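PDB 4P25: major capsid protein from Norovirus Hu/GI.7/TCH-060/USA/2003, which forms the protruding P domain of the norovirus capsid, which binds histo-blood group antigen glycans and so probably mediates attachment to host cells. Local coordinates for residues L18-V23 / A217-T222; K29-T34 / Y204-F209; E241-H246 / F259-D264. One frame throughout, in Å; residues are numbered along the deposited sequence.

How the interactions relate
From the N terminus the chain first supplies the loop 18-23 and then the strand 29-31. It leaves for the glycan-binding part of the P domain, with its own antiparallel sheet, and returns along strand 201-208. There interaction 2 closes a loop by pairing 29-34 with 204-209, and the following strand, 218-221, closes the wider loop of interaction 1, which encloses interaction 2. These two touch directly, through Cys221 and Phe205 among others. Interaction 3 opens and closes later, as the hairpin 241-246 / 259-264, its centre about 19 Å from that of interaction 2. All three reach one antiparallel sheet, and Met30 of interaction 2 packs on Phe259 of interaction 3.

Interaction 1 of 3, residues L18-V23 / A217-T222; sequences LANSRV and AQVPCT
Asn20 OD1, packed 3.5 Å from Cys221 CB, is held by two backbone N-H groups of its own loop. Arg22 N donates to it at 2.8 Å, in the carbonyl plane and on a lone pair, and Val23 N adds a weak bond. The first of these closes an Asx turn, which fixes the rotation of the side-chain amide. CG stands anti to the backbone N (chi1 -159°), carrying the amide in beside Cys221 so that its other end meets the strand. ND2 bonds to Val219 O at 3.2 Å, lying above that carbonyl plane by 43°, and also reaches Ser207 OG on the neighbouring strand 201-208. Strand 218-221 thus meets an irregular segment, 18-23, through the side chains of Val219 and Cys221 and the carbonyls of Val219 and Pro220, while its backbone pairs with strand 201-208 through Val219 with Ser207 and Cys221 with Phe205. This ties the N-terminal part of the chain to a sheet built largely from residues beyond position 200. Ser21 N points at the thiol, with Cys221 SG 3.6 Å away and the bond nearly straight at 172°. Ser21 OG comes within 3.2 Å of Cys221 CB, but its hydrogen bond goes to Leu223 O. Arg22 runs its CG and CD past Cys221 CB and bends at chi3, which turns the guanidinium beside Pro220. NH1 then donates to Pro220 O at 2.9 Å, in the guanidinium plane, and has Pro173 O as a further acceptor. The charge is met from outside by Asp103, in a salt bridge to NE, while Phe42 adds a cation-pi contact. At the far end Val23 and Val219 meet tip to tip, Val23 CG2 lying 3.9 Å from Val219 CB, with Phe209 packed against Val23.

Interaction 2 of 3, residues K29-T34 / Y204-F209; sequences KMTVST and YFMSDF
Met206 N donates to Lys29 O at 2.8 Å, almost in line with the carbonyl bond. Two residues further along, Thr31 and Tyr204 exchange two bonds: Tyr204 N gives to Thr31 O at 2.9 Å, and Thr31 N gives to Tyr204 O at 2.9 Å, the latter in the carbonyl plane but less straight at its hydrogen. Met30 and Phe205 form the non-hydrogen-bonded pair in the middle, where the CA-H of Met30 points at Tyr204 O. Beyond the strand a water continues the link, donating to Ser33 OG at 2.8 Å and lying 2.7 Å from Tyr204 OH, in the plane of the ring; Ser33 OG also bonds to Asp35 O. Strand 29-31 is thereby an antiparallel neighbour of strand 201-208, its direction 134° from that of 204-208, and strand 201-208 pairs in turn with 218-221. The short strand near the N terminus is so joined to the sheet of the C-terminal half of the chain. Lys29, Thr31, Tyr204 and Met206 share one face. There Thr31 CG2 sits between its backbone N and carbonyl carbon and packs 3.7 Å from Met206 SD, whose chain bends at chi2 and chi3. Lys29 CG rests on Met206 CB and CG before the lysine chain turns off. The Tyr204 ring turns an edge toward Thr31 O and Val32 CA, while Trp174 meets it edge-to-face. On the other face Met30 and Phe205 run side by side in the same direction. Met30 CG touches Phe205 CE1 at 3.7 Å, and SD makes an oblique Met-aromatic contact, 58° off the ring normal. Phe286 of strand 285-292 packs against both Met30 and Phe205.

Interaction 3 of 3, residues E241-H246 / F259-D264; sequences EAALLH and FKLYPD
Ala243 with Leu261 and Leu245 with Phe259 are the hydrogen-bonded pairs of an antiparallel hairpin, each joined by two backbone bonds, the shortest from Leu261 N to Ala243 O at 2.7 Å and its return, Ala243 N to Leu261 O, almost straight at 177°, with Leu244 and Lys260 as the non-hydrogen-bonded pair between them, their CA-H groups pointing at the carbonyls of Phe259 and Ala243. Ala243, Leu245, Phe259 and Leu261 share one face. On it the two leucines cross diagonally: Leu245 CG, beside its backbone N (chi1 -51°), carries CD1 to 4.0 Å from Leu261 CB. Leu244 and Lys260 belong to the other face. Past the last pair, Ala242 CB sits over one face of the Tyr262 ring, 4.1 Å above its plane and offset toward the rim. The same methyl touches Lys260 CE at 4.0 Å, where the bent lysine chain passes. Lys260 NZ makes only a weak bond to Tyr262 OH; its salt bridge is to Glu200, which also bonds to Tyr262 OH, and the carbonyls of Arg294 and Tyr296 accept from NZ as well. The shared carboxylate would be expected to favour the charged lysine. At the end of the pairing, Pro263 CD comes within 3.1 Å of Glu241 O. The hairpin occupies the middle of its part of the sheet: strand 285-292 pairs with 242-248 along its other edge, bringing Phe286 edge-to-face onto Phe259, while strand 266-269 borders 255-262, its Ile267 against Leu261 and its Thr268 against Lys260.

Interaction 1 of 3, residues L18-V23 / A217-T222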
ATOM      1  N   LEU A  18       2.861   4.801   8.452  1.00  9.76           N
ATOM      2  CA  LEU A  18       1.700   5.188   7.648  1.00 11.35           C
ATOM      3  C   LEU A  18       2.095   5.527   6.218  1.00  8.77           C
ATOM      4  O   LEU A  18       3.164   6.100   5.986  1.00 10.53           O
ATOM      5  CB  LEU A  18       0.981   6.379   8.283  1.00 10.20           C
ATOM      6  CG  LEU A  18       0.333   6.082   9.635  1.00 14.50           C
ATOM      7  CD1 LEU A  18      -0.329   7.326  10.211  1.00 20.46           C
ATOM      8  CD2 LEU A  18      -0.673   4.948   9.476  1.00 20.63           C
ATOM      9  N   ALA A  19       1.232   5.176   5.265  1.00  8.19           N
ATOM     10  CA  ALA A  19       1.491   5.419   3.848  1.00  7.34           C
ATOM     11  C   ALA A  19       1.033   6.795   3.366  1.00  7.00           C
ATOM     12  O   ALA A  19       0.037   7.335   3.838  1.00  8.38           O
ATOM     13  CB  ALA A  19       0.833   4.330   2.995  1.00  9.92           C
ATOM     14  N   ASN A  20       1.769   7.350   2.411  1.00  6.37           N
ATOM     15  CA  ASN A  20       1.309   8.516   1.677  1.00  5.38           C
ATOM     16  C   ASN A  20       0.063   8.133   0.873  1.00  5.70           C
ATOM     17  O   ASN A  20      -0.066   6.993   0.400  1.00  8.53           O
ATOM     18  CB  ASN A  20       2.413   9.001   0.733  1.00  5.77           C
ATOM     19  CG  ASN A  20       2.243  10.451   0.324  1.00  5.91           C
ATOM     20  OD1 ASN A  20       1.388  10.787  -0.506  1.00  8.75           O
ATOM     21  ND2 ASN A  20       3.091  11.321   0.870  1.00  7.96           N
ATOM     22  N   SER A  21      -0.851   9.084   0.725  1.00  6.41           N
ATOM     23  CA  SER A  21      -2.085   8.837  -0.005  1.00  6.89           C
ATOM     24  C   SER A  21      -2.040   9.334  -1.448  1.00  6.77           C
ATOM     25  O   SER A  21      -3.014   9.168  -2.187  1.00  8.34           O
ATOM     26  CB  SER A  21      -3.253   9.482   0.733  1.00  8.50           C
ATOM     27  OG  SER A  21      -3.014  10.863   0.974  1.00  8.38           O
ATOM     28  N   ARG A  22      -0.920   9.932  -1.853  1.00  6.65           N
ATOM     29  CA  ARG A  22      -0.774  10.455  -3.219  1.00  6.01           C
ATOM     30  C   ARG A  22       0.318   9.765  -4.041  1.00  8.95           C
ATOM     31  O   ARG A  22       0.300   9.815  -5.272  1.00 10.57           O
ATOM     32  CB  ARG A  22      -0.574  11.979  -3.214  1.00  7.11           C
ATOM     33  CG  ARG A  22      -1.818  12.749  -2.747  1.00  6.80           C
ATOM     34  CD  ARG A  22      -1.576  14.261  -2.709  1.00  8.39           C
ATOM     35  NE  ARG A  22      -1.530  14.850  -4.047  1.00 10.89           N
ATOM     36  CZ  ARG A  22      -0.626  15.738  -4.453  1.00  9.00           C
ATOM     37  NH1 ARG A  22       0.334  16.156  -3.636  1.00  9.70           N
ATOM     38  NH2 ARG A  22      -0.685  16.216  -5.689  1.00  9.69           N
ATOM     39  N   VAL A  23       1.263   9.119  -3.362  1.00  9.22           N
ATOM     40  CA  VAL A  23       2.260   8.278  -4.022  1.00  8.25           C
ATOM     41  C   VAL A  23       2.469   7.020  -3.187  1.00  8.34           C
ATOM     42  O   VAL A  23       2.207   7.032  -1.981  1.00  9.76           O
ATOM     43  CB  VAL A  23       3.623   9.007  -4.234  1.00 10.37           C
ATOM     44  CG1 VAL A  23       3.528  10.046  -5.355  1.00 11.60           C
ATOM     45  CG2 VAL A  23       4.136   9.617  -2.923  1.00 10.79           C
ATOM     46  N   ALA A 217      11.785  17.525  -3.510  1.00 36.76           N
ATOM     47  CA  ALA A 217      12.089  16.096  -3.487  1.00 38.97           C
ATOM     48  C   ALA A 217      11.098  15.284  -2.664  1.00 38.28           C
ATOM     49  O   ALA A 217      11.271  14.074  -2.514  1.00 30.27           O
ATOM     50  CB  ALA A 217      13.495  15.854  -2.973  1.00 42.93           C
ATOM     51  N   GLN A 218      10.078  15.938  -2.116  1.00 27.88           N
ATOM     52  CA  GLN A 218       9.065  15.225  -1.338  1.00 17.93           C
ATOM     53  C   GLN A 218       7.642  15.534  -1.790  1.00 12.54           C
ATOM     54  O   GLN A 218       7.328  16.659  -2.188  1.00 15.53           O
ATOM     55  CB  GLN A 218       9.201  15.517   0.162  1.00 13.06           C
ATOM     56  CG  GLN A 218      10.467  14.952   0.796  1.00 17.27           C
ATOM     57  CD  GLN A 218      10.386  14.890   2.314  1.00 21.93           C
ATOM     58  OE1 GLN A 218       9.985  15.855   2.972  1.00 23.10           O
ATOM     59  NE2 GLN A 218      10.772  13.752   2.877  1.00 29.04           N
ATOM     60  N   VAL A 219       6.784  14.520  -1.714  1.00 10.01           N
ATOM     61  CA  VAL A 219       5.382  14.657  -2.098  1.00  8.10           C
ATOM     62  C   VAL A 219       4.505  14.847  -0.863  1.00  9.93           C
ATOM     63  O   VAL A 219       4.560  14.037   0.066  1.00  9.71           O
ATOM     64  CB  VAL A 219       4.898  13.411  -2.863  1.00  9.35           C
ATOM     65  CG1 VAL A 219       3.409  13.515  -3.182  1.00 11.54           C
ATOM     66  CG2 VAL A 219       5.711  13.222  -4.139  1.00 12.32           C
ATOM     67  N   PRO A 220       3.698  15.917  -0.842  1.00 10.76           N
ATOM     68  CA  PRO A 220       2.785  16.137   0.284  1.00  9.71           C
ATOM     69  C   PRO A 220       1.450  15.426   0.101  1.00  7.36           C
ATOM     70  O   PRO A 220       1.019  15.205  -1.030  1.00 10.37           O
ATOM     71  CB  PRO A 220       2.549  17.649   0.228  1.00  9.54           C
ATOM     72  CG  PRO A 220       2.586  17.944  -1.255  1.00  9.93           C
ATOM     73  CD  PRO A 220       3.643  17.018  -1.824  1.00 12.65           C
ATOM     74  N   CYS A 221       0.808  15.070   1.207  1.00  8.43           N
ATOM     75  CA  CYS A 221      -0.594  14.672   1.175  1.00  8.42           C
ATOM     76  C   CYS A 221      -1.254  15.189   2.449  1.00  7.60           C
ATOM     77  O   CYS A 221      -0.563  15.562   3.398  1.00  8.27           O
ATOM     78  CB  CYS A 221      -0.753  13.151   1.024  1.00  9.38           C
ATOM     79  SG  CYS A 221      -0.269  12.168   2.466  1.00 10.27           S
ATOM     80  N   THR A 222      -2.581  15.223   2.474  1.00  7.74           N
ATOM     81  CA  THR A 222      -3.278  15.783   3.627  1.00  9.20           C
ATOM     82  C   THR A 222      -3.874  14.756   4.595  1.00  9.33           C
ATOM     83  O   THR A 222      -4.259  15.114   5.702  1.00 11.08           O
ATOM     84  CB  THR A 222      -4.357  16.793   3.193  1.00  9.36           C
ATOM     85  OG1 THR A 222      -5.115  16.241   2.116  1.00 10.78           O
ATOM     86  CG2 THR A 222      -3.710  18.098   2.732  1.00 12.71           C
TER

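Interaction 2 of 3, residues K29-T34 / Y204-F209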
ATOM      1  N   LYS A  29       7.842  12.587   7.301  1.00 10.79           N
ATOM      2  CA  LYS A  29       7.724  13.708   8.231  1.00 14.29           C
ATOM      3  C   LYS A  29       6.446  14.485   7.977  1.00  9.31           C
ATOM      4  O   LYS A  29       5.779  14.292   6.958  1.00 11.92           O
ATOM      5  CB  LYS A  29       8.918  14.660   8.088  1.00 18.17           C
ATOM      6  CG  LYS A  29       8.964  15.401   6.757  1.00 19.18           C
ATOM      7  CD  LYS A  29      10.266  16.176   6.588  1.00 29.27           C
ATOM      8  CE  LYS A  29      10.171  17.587   7.146  1.00 41.50           C
ATOM      9  NZ  LYS A  29      11.465  18.315   6.993  1.00 44.95           N
ATOM     10  N   MET A  30       6.105  15.357   8.924  1.00 10.74           N
ATOM     11  CA  MET A  30       5.041  16.338   8.758  1.00  9.63           C
ATOM     12  C   MET A  30       5.664  17.683   8.478  1.00 12.30           C
ATOM     13  O   MET A  30       6.819  17.921   8.821  1.00 17.63           O
ATOM     14  CB  MET A  30       4.246  16.486  10.053  1.00 14.92           C
ATOM     15  CG  MET A  30       3.337  15.344  10.390  1.00 17.57           C
ATOM     16  SD  MET A  30       2.611  15.563  12.028  1.00 13.76           S
ATOM     17  CE  MET A  30       3.966  15.082  13.098  1.00 17.34           C
ATOM     18  N   THR A  31       4.894  18.580   7.876  1.00 11.13           N
ATOM     19  CA  THR A  31       5.329  19.963   7.758  1.00 12.60           C
ATOM     20  C   THR A  31       4.127  20.870   7.549  1.00 11.28           C
ATOM     21  O   THR A  31       3.015  20.395   7.303  1.00 13.17           O
ATOM     22  CB  THR A  31       6.342  20.143   6.606  1.00 16.39           C
ATOM     23  OG1 THR A  31       7.014  21.403   6.750  1.00 18.03           O
ATOM     24  CG2 THR A  31       5.647  20.076   5.246  1.00 17.96           C
ATOM     25  N   VAL A  32       4.348  22.172   7.677  1.00 13.73           N
ATOM     26  CA  VAL A  32       3.360  23.152   7.258  1.00 11.11           C
ATOM     27  C   VAL A  32       3.913  23.817   6.006  1.00 13.19           C
ATOM     28  O   VAL A  32       5.123  23.789   5.775  1.00 17.32           O
ATOM     29  CB  VAL A  32       3.081  24.190   8.361  1.00 12.20           C
ATOM     30  CG1 VAL A  32       2.332  23.539   9.519  1.00 14.64           C
ATOM     31  CG2 VAL A  32       4.381  24.823   8.845  1.00 14.73           C
ATOM     32  N   SER A  33       3.043  24.390   5.182  1.00 13.37           N
ATOM     33  CA  SER A  33       3.512  25.034   3.958  1.00 14.55           C
ATOM     34  C   SER A  33       4.254  26.329   4.273  1.00 14.86           C
ATOM     35  O   SER A  33       3.964  26.991   5.275  1.00 17.52           O
ATOM     36  CB  SER A  33       2.359  25.269   2.976  1.00 17.70           C
ATOM     37  OG  SER A  33       1.297  25.997   3.566  1.00 16.06           O
ATOM     38  N   THR A  34       5.224  26.676   3.429  1.00 22.26           N
ATOM     39  CA  THR A  34       6.037  27.876   3.634  1.00 22.42           C
ATOM     40  C   THR A  34       5.160  29.129   3.657  1.00 18.16           C
ATOM     41  O   THR A  34       5.342  30.008   4.495  1.00 23.91           O
ATOM     42  CB  THR A  34       7.157  27.994   2.579  1.00 29.45           C
ATOM     43  OG1 THR A  34       8.021  26.856   2.676  1.00 35.73           O
ATOM     44  CG2 THR A  34       7.976  29.256   2.805  1.00 31.69           C
ATOM     45  N   TYR A 204       0.797  18.818   6.437  1.00 10.79           N
ATOM     46  CA  TYR A 204       1.085  18.006   5.265  1.00  9.28           C
ATOM     47  C   TYR A 204       2.013  16.873   5.636  1.00 10.72           C
ATOM     48  O   TYR A 204       2.997  17.065   6.350  1.00 10.97           O
ATOM     49  CB  TYR A 204       1.692  18.857   4.149  1.00 10.13           C
ATOM     50  CG  TYR A 204       0.745  19.937   3.695  1.00 11.42           C
ATOM     51  CD1 TYR A 204      -0.261  19.659   2.784  1.00  9.85           C
ATOM     52  CD2 TYR A 204       0.833  21.225   4.207  1.00 14.05           C
ATOM     53  CE1 TYR A 204      -1.144  20.635   2.379  1.00 10.45           C
ATOM     54  CE2 TYR A 204      -0.048  22.214   3.806  1.00 14.37           C
ATOM     55  CZ  TYR A 204      -1.034  21.909   2.895  1.00 11.32           C
ATOM     56  OH  TYR A 204      -1.920  22.877   2.487  1.00 13.38           O
ATOM     57  N   PHE A 205       1.675  15.686   5.151  1.00  9.74           N
ATOM     58  CA  PHE A 205       2.451  14.489   5.419  1.00  8.77           C
ATOM     59  C   PHE A 205       3.314  14.211   4.200  1.00 10.44           C
ATOM     60  O   PHE A 205       2.799  14.057   3.085  1.00  9.78           O
ATOM     61  CB  PHE A 205       1.497  13.340   5.753  1.00  9.35           C
ATOM     62  CG  PHE A 205       0.605  13.646   6.928  1.00  7.20           C
ATOM     63  CD1 PHE A 205       1.047  13.426   8.223  1.00  8.98           C
ATOM     64  CD2 PHE A 205      -0.655  14.202   6.739  1.00  9.48           C
ATOM     65  CE1 PHE A 205       0.238  13.731   9.317  1.00 10.08           C
ATOM     66  CE2 PHE A 205      -1.469  14.509   7.826  1.00 10.97           C
ATOM     67  CZ  PHE A 205      -1.022  14.274   9.115  1.00  8.60           C
ATOM     68  N   MET A 206       4.629  14.183   4.411  1.00  9.09           N
ATOM     69  CA  MET A 206       5.601  14.199   3.322  1.00  9.32           C
ATOM     70  C   MET A 206       6.265  12.844   3.102  1.00  8.51           C
ATOM     71  O   MET A 206       6.560  12.129   4.062  1.00 11.05           O
ATOM     72  CB  MET A 206       6.701  15.232   3.608  1.00  9.40           C
ATOM     73  CG  MET A 206       6.200  16.630   3.984  1.00 11.37           C
ATOM     74  SD  MET A 206       5.092  17.382   2.777  1.00 12.52           S
ATOM     75  CE  MET A 206       6.162  17.520   1.344  1.00 12.76           C
ATOM     76  N   SER A 207       6.524  12.510   1.839  1.00 10.08           N
ATOM     77  CA  SER A 207       7.242  11.288   1.494  1.00  9.09           C
ATOM     78  C   SER A 207       8.364  11.544   0.503  1.00 10.68           C
ATOM     79  O   SER A 207       8.203  12.321  -0.439  1.00 11.53           O
ATOM     80  CB  SER A 207       6.291  10.255   0.875  1.00  9.14           C
ATOM     81  OG  SER A 207       5.343   9.795   1.818  1.00 10.33           O
ATOM     82  N   ASP A 208       9.493  10.874   0.710  1.00  9.68           N
ATOM     83  CA  ASP A 208      10.509  10.768  -0.326  1.00 11.77           C
ATOM     84  C   ASP A 208       9.905  10.097  -1.556  1.00 10.55           C
ATOM     85  O   ASP A 208       9.190   9.099  -1.443  1.00 12.66           O
ATOM     86  CB  ASP A 208      11.691   9.927   0.157  1.00 16.09           C
ATOM     87  CG  ASP A 208      12.418  10.553   1.323  1.00 21.37           C
ATOM     88  OD1 ASP A 208      12.561  11.794   1.340  1.00 25.80           O
ATOM     89  OD2 ASP A 208      12.856   9.800   2.218  1.00 28.14           O
ATOM     90  N   PHE A 209      10.196  10.651  -2.727  1.00 11.63           N
ATOM     91  CA  PHE A 209       9.715  10.096  -3.981  1.00  9.75           C
ATOM     92  C   PHE A 209      10.581  10.675  -5.086  1.00  9.65           C
ATOM     93  O   PHE A 209      11.024  11.820  -4.983  1.00 14.56           O
ATOM     94  CB  PHE A 209       8.241  10.452  -4.202  1.00 10.51           C
ATOM     95  CG  PHE A 209       7.588   9.655  -5.298  1.00 10.07           C
ATOM     96  CD1 PHE A 209       7.174   8.358  -5.070  1.00 13.36           C
ATOM     97  CD2 PHE A 209       7.398  10.205  -6.555  1.00 14.13           C
ATOM     98  CE1 PHE A 209       6.581   7.615  -6.075  1.00 15.09           C
ATOM     99  CE2 PHE A 209       6.803   9.469  -7.563  1.00 17.53           C
ATOM    100  CZ  PHE A 209       6.397   8.171  -7.320  1.00 14.91           C
TER
HETATM  101  O   HOH W   1      -1.433  25.434   3.310  1.00 13.78           O

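Interaction 3 of 3, residues E241-H246 / F259-D264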
ATOM      1  N   GLU A 241     -17.487  19.920  15.873  1.00 20.69           N
ATOM      2  CA  GLU A 241     -17.019  20.683  14.727  1.00 18.64           C
ATOM      3  C   GLU A 241     -15.587  20.332  14.345  1.00 19.17           C
ATOM      4  O   GLU A 241     -15.144  20.629  13.237  1.00 21.19           O
ATOM      5  CB  GLU A 241     -17.167  22.178  15.001  1.00 19.87           C
ATOM      6  CG  GLU A 241     -18.626  22.607  15.096  1.00 24.12           C
ATOM      7  CD  GLU A 241     -18.793  24.045  15.531  1.00 25.74           C
ATOM      8  OE1 GLU A 241     -17.941  24.538  16.299  1.00 26.21           O
ATOM      9  OE2 GLU A 241     -19.781  24.679  15.104  1.00 37.64           O
ATOM     10  N   ALA A 242     -14.873  19.694  15.266  1.00 14.92           N
ATOM     11  CA  ALA A 242     -13.519  19.216  15.006  1.00 13.32           C
ATOM     12  C   ALA A 242     -13.149  18.166  16.041  1.00 15.27           C
ATOM     13  O   ALA A 242     -13.680  18.168  17.157  1.00 16.24           O
ATOM     14  CB  ALA A 242     -12.520  20.365  15.033  1.00 14.31           C
ATOM     15  N   ALA A 243     -12.247  17.266  15.668  1.00 14.92           N
ATOM     16  CA  ALA A 243     -11.741  16.264  16.596  1.00 13.60           C
ATOM     17  C   ALA A 243     -10.353  16.661  17.058  1.00 13.63           C
ATOM     18  O   ALA A 243      -9.440  16.834  16.244  1.00 14.15           O
ATOM     19  CB  ALA A 243     -11.714  14.886  15.943  1.00 14.38           C
ATOM     20  N   LEU A 244     -10.201  16.830  18.366  1.00 12.66           N
ATOM     21  CA  LEU A 244      -8.904  17.139  18.946  1.00 11.70           C
ATOM     22  C   LEU A 244      -8.089  15.861  19.059  1.00 12.03           C
ATOM     23  O   LEU A 244      -8.529  14.891  19.671  1.00 12.31           O
ATOM     24  CB  LEU A 244      -9.070  17.784  20.327  1.00 12.77           C
ATOM     25  CG  LEU A 244      -7.774  18.116  21.071  1.00 13.68           C
ATOM     26  CD1 LEU A 244      -6.998  19.223  20.366  1.00 14.40           C
ATOM     27  CD2 LEU A 244      -8.065  18.486  22.521  1.00 18.16           C
ATOM     28  N   LEU A 245      -6.905  15.858  18.455  1.00 10.71           N
ATOM     29  CA  LEU A 245      -6.013  14.709  18.521  1.00 11.01           C
ATOM     30  C   LEU A 245      -4.772  15.063  19.313  1.00 10.84           C
ATOM     31  O   LEU A 245      -4.330  16.208  19.306  1.00 13.00           O
ATOM     32  CB  LEU A 245      -5.562  14.287  17.121  1.00 10.45           C
ATOM     33  CG  LEU A 245      -6.593  14.057  16.025  1.00  9.98           C
ATOM     34  CD1 LEU A 245      -5.878  13.640  14.755  1.00 12.38           C
ATOM     35  CD2 LEU A 245      -7.623  13.013  16.443  1.00 11.86           C
ATOM     36  N   HIS A 246      -4.209  14.070  19.985  1.00  9.81           N
ATOM     37  CA  HIS A 246      -2.895  14.205  20.589  1.00  9.55           C
ATOM     38  C   HIS A 246      -1.913  13.349  19.797  1.00  9.40           C
ATOM     39  O   HIS A 246      -2.255  12.259  19.339  1.00 13.91           O
ATOM     40  CB  HIS A 246      -2.926  13.740  22.043  1.00 10.91           C
ATOM     41  CG  HIS A 246      -3.741  14.618  22.944  1.00 13.06           C
ATOM     42  ND1 HIS A 246      -4.217  14.186  24.163  1.00 19.90           N
ATOM     43  CD2 HIS A 246      -4.147  15.899  22.813  1.00 16.06           C
ATOM     44  CE1 HIS A 246      -4.890  15.164  24.742  1.00 20.44           C
ATOM     45  NE2 HIS A 246      -4.866  16.216  23.946  1.00 18.62           N
ATOM     46  N   PHE A 259      -3.468  18.579  17.756  1.00 10.67           N
ATOM     47  CA  PHE A 259      -3.865  18.784  16.366  1.00 10.54           C
ATOM     48  C   PHE A 259      -5.387  18.774  16.270  1.00  9.33           C
ATOM     49  O   PHE A 259      -6.056  18.162  17.101  1.00 12.85           O
ATOM     50  CB  PHE A 259      -3.290  17.669  15.478  1.00 10.91           C
ATOM     51  CG  PHE A 259      -1.786  17.662  15.394  1.00  9.50           C
ATOM     52  CD1 PHE A 259      -1.019  17.151  16.429  1.00 13.03           C
ATOM     53  CD2 PHE A 259      -1.141  18.145  14.267  1.00 11.19           C
ATOM     54  CE1 PHE A 259       0.365  17.140  16.354  1.00 13.16           C
ATOM     55  CE2 PHE A 259       0.243  18.133  14.182  1.00 11.84           C
ATOM     56  CZ  PHE A 259       0.998  17.630  15.228  1.00 11.87           C
ATOM     57  N   LYS A 260      -5.943  19.454  15.271  1.00 10.92           N
ATOM     58  CA  LYS A 260      -7.377  19.351  15.017  1.00 11.36           C
ATOM     59  C   LYS A 260      -7.663  18.642  13.703  1.00 12.78           C
ATOM     60  O   LYS A 260      -7.089  18.965  12.662  1.00 11.95           O
ATOM     61  CB  LYS A 260      -8.070  20.719  15.071  1.00 13.47           C
ATOM     62  CG  LYS A 260      -8.300  21.199  16.496  1.00 14.78           C
ATOM     63  CD  LYS A 260      -8.482  22.712  16.589  1.00 18.03           C
ATOM     64  CE  LYS A 260      -9.849  23.168  16.111  1.00 18.83           C
ATOM     65  NZ  LYS A 260      -9.938  24.658  16.086  1.00 16.97           N
ATOM     66  N   LEU A 261      -8.547  17.654  13.779  1.00 12.18           N
ATOM     67  CA  LEU A 261      -8.994  16.907  12.616  1.00 10.91           C
ATOM     68  C   LEU A 261     -10.405  17.363  12.261  1.00 12.77           C
ATOM     69  O   LEU A 261     -11.336  17.202  13.052  1.00 12.87           O
ATOM     70  CB  LEU A 261      -8.963  15.410  12.921  1.00 11.24           C
ATOM     71  CG  LEU A 261      -9.593  14.435  11.924  1.00  9.84           C
ATOM     72  CD1 LEU A 261      -8.866  14.460  10.589  1.00 15.38           C
ATOM     73  CD2 LEU A 261      -9.605  13.033  12.514  1.00 15.97           C
ATOM     74  N   TYR A 262     -10.550  17.941  11.073  1.00  9.79           N
ATOM     75  CA  TYR A 262     -11.820  18.535  10.663  1.00 10.68           C
ATOM     76  C   TYR A 262     -12.687  17.535   9.901  1.00 14.79           C
ATOM     77  O   TYR A 262     -12.162  16.644   9.229  1.00 14.82           O
ATOM     78  CB  TYR A 262     -11.564  19.784   9.818  1.00 11.58           C
ATOM     79  CG  TYR A 262     -11.113  20.975  10.632  1.00 12.91           C
ATOM     80  CD1 TYR A 262     -12.040  21.870  11.144  1.00 16.18           C
ATOM     81  CD2 TYR A 262      -9.768  21.201  10.894  1.00 13.94           C
ATOM     82  CE1 TYR A 262     -11.646  22.959  11.885  1.00 18.07           C
ATOM     83  CE2 TYR A 262      -9.362  22.290  11.642  1.00 12.28           C
ATOM     84  CZ  TYR A 262     -10.309  23.169  12.134  1.00 15.87           C
ATOM     85  OH  TYR A 262      -9.939  24.269  12.879  1.00 18.32           O
ATOM     86  N   PRO A 263     -14.020  17.672  10.017  1.00 12.49           N
ATOM     87  CA  PRO A 263     -14.969  16.737   9.404  1.00 15.58           C
ATOM     88  C   PRO A 263     -14.782  16.548   7.894  1.00 15.72           C
ATOM     89  O   PRO A 263     -15.039  15.454   7.390  1.00 13.17           O
ATOM     90  CB  PRO A 263     -16.330  17.372   9.718  1.00 16.97           C
ATOM     91  CG  PRO A 263     -16.088  18.108  11.002  1.00 18.52           C
ATOM     92  CD  PRO A 263     -14.711  18.687  10.837  1.00 14.23           C
ATOM     93  N   ASP A 264     -14.325  17.581   7.190  1.00 12.30           N
ATOM     94  CA  ASP A 264     -14.069  17.452   5.753  1.00 12.73           C
ATOM     95  C   ASP A 264     -12.791  16.676   5.422  1.00 12.53           C
ATOM     96  O   ASP A 264     -12.492  16.429   4.254  1.00 14.55           O
ATOM     97  CB  ASP A 264     -14.068  18.819   5.064  1.00 18.30           C
ATOM     98  CG  ASP A 264     -15.458  19.419   4.958  1.00 22.22           C
ATOM     99  OD1 ASP A 264     -16.438  18.680   5.182  1.00 26.68           O
ATOM    100  OD2 ASP A 264     -15.569  20.624   4.646  1.00 28.81           O
TER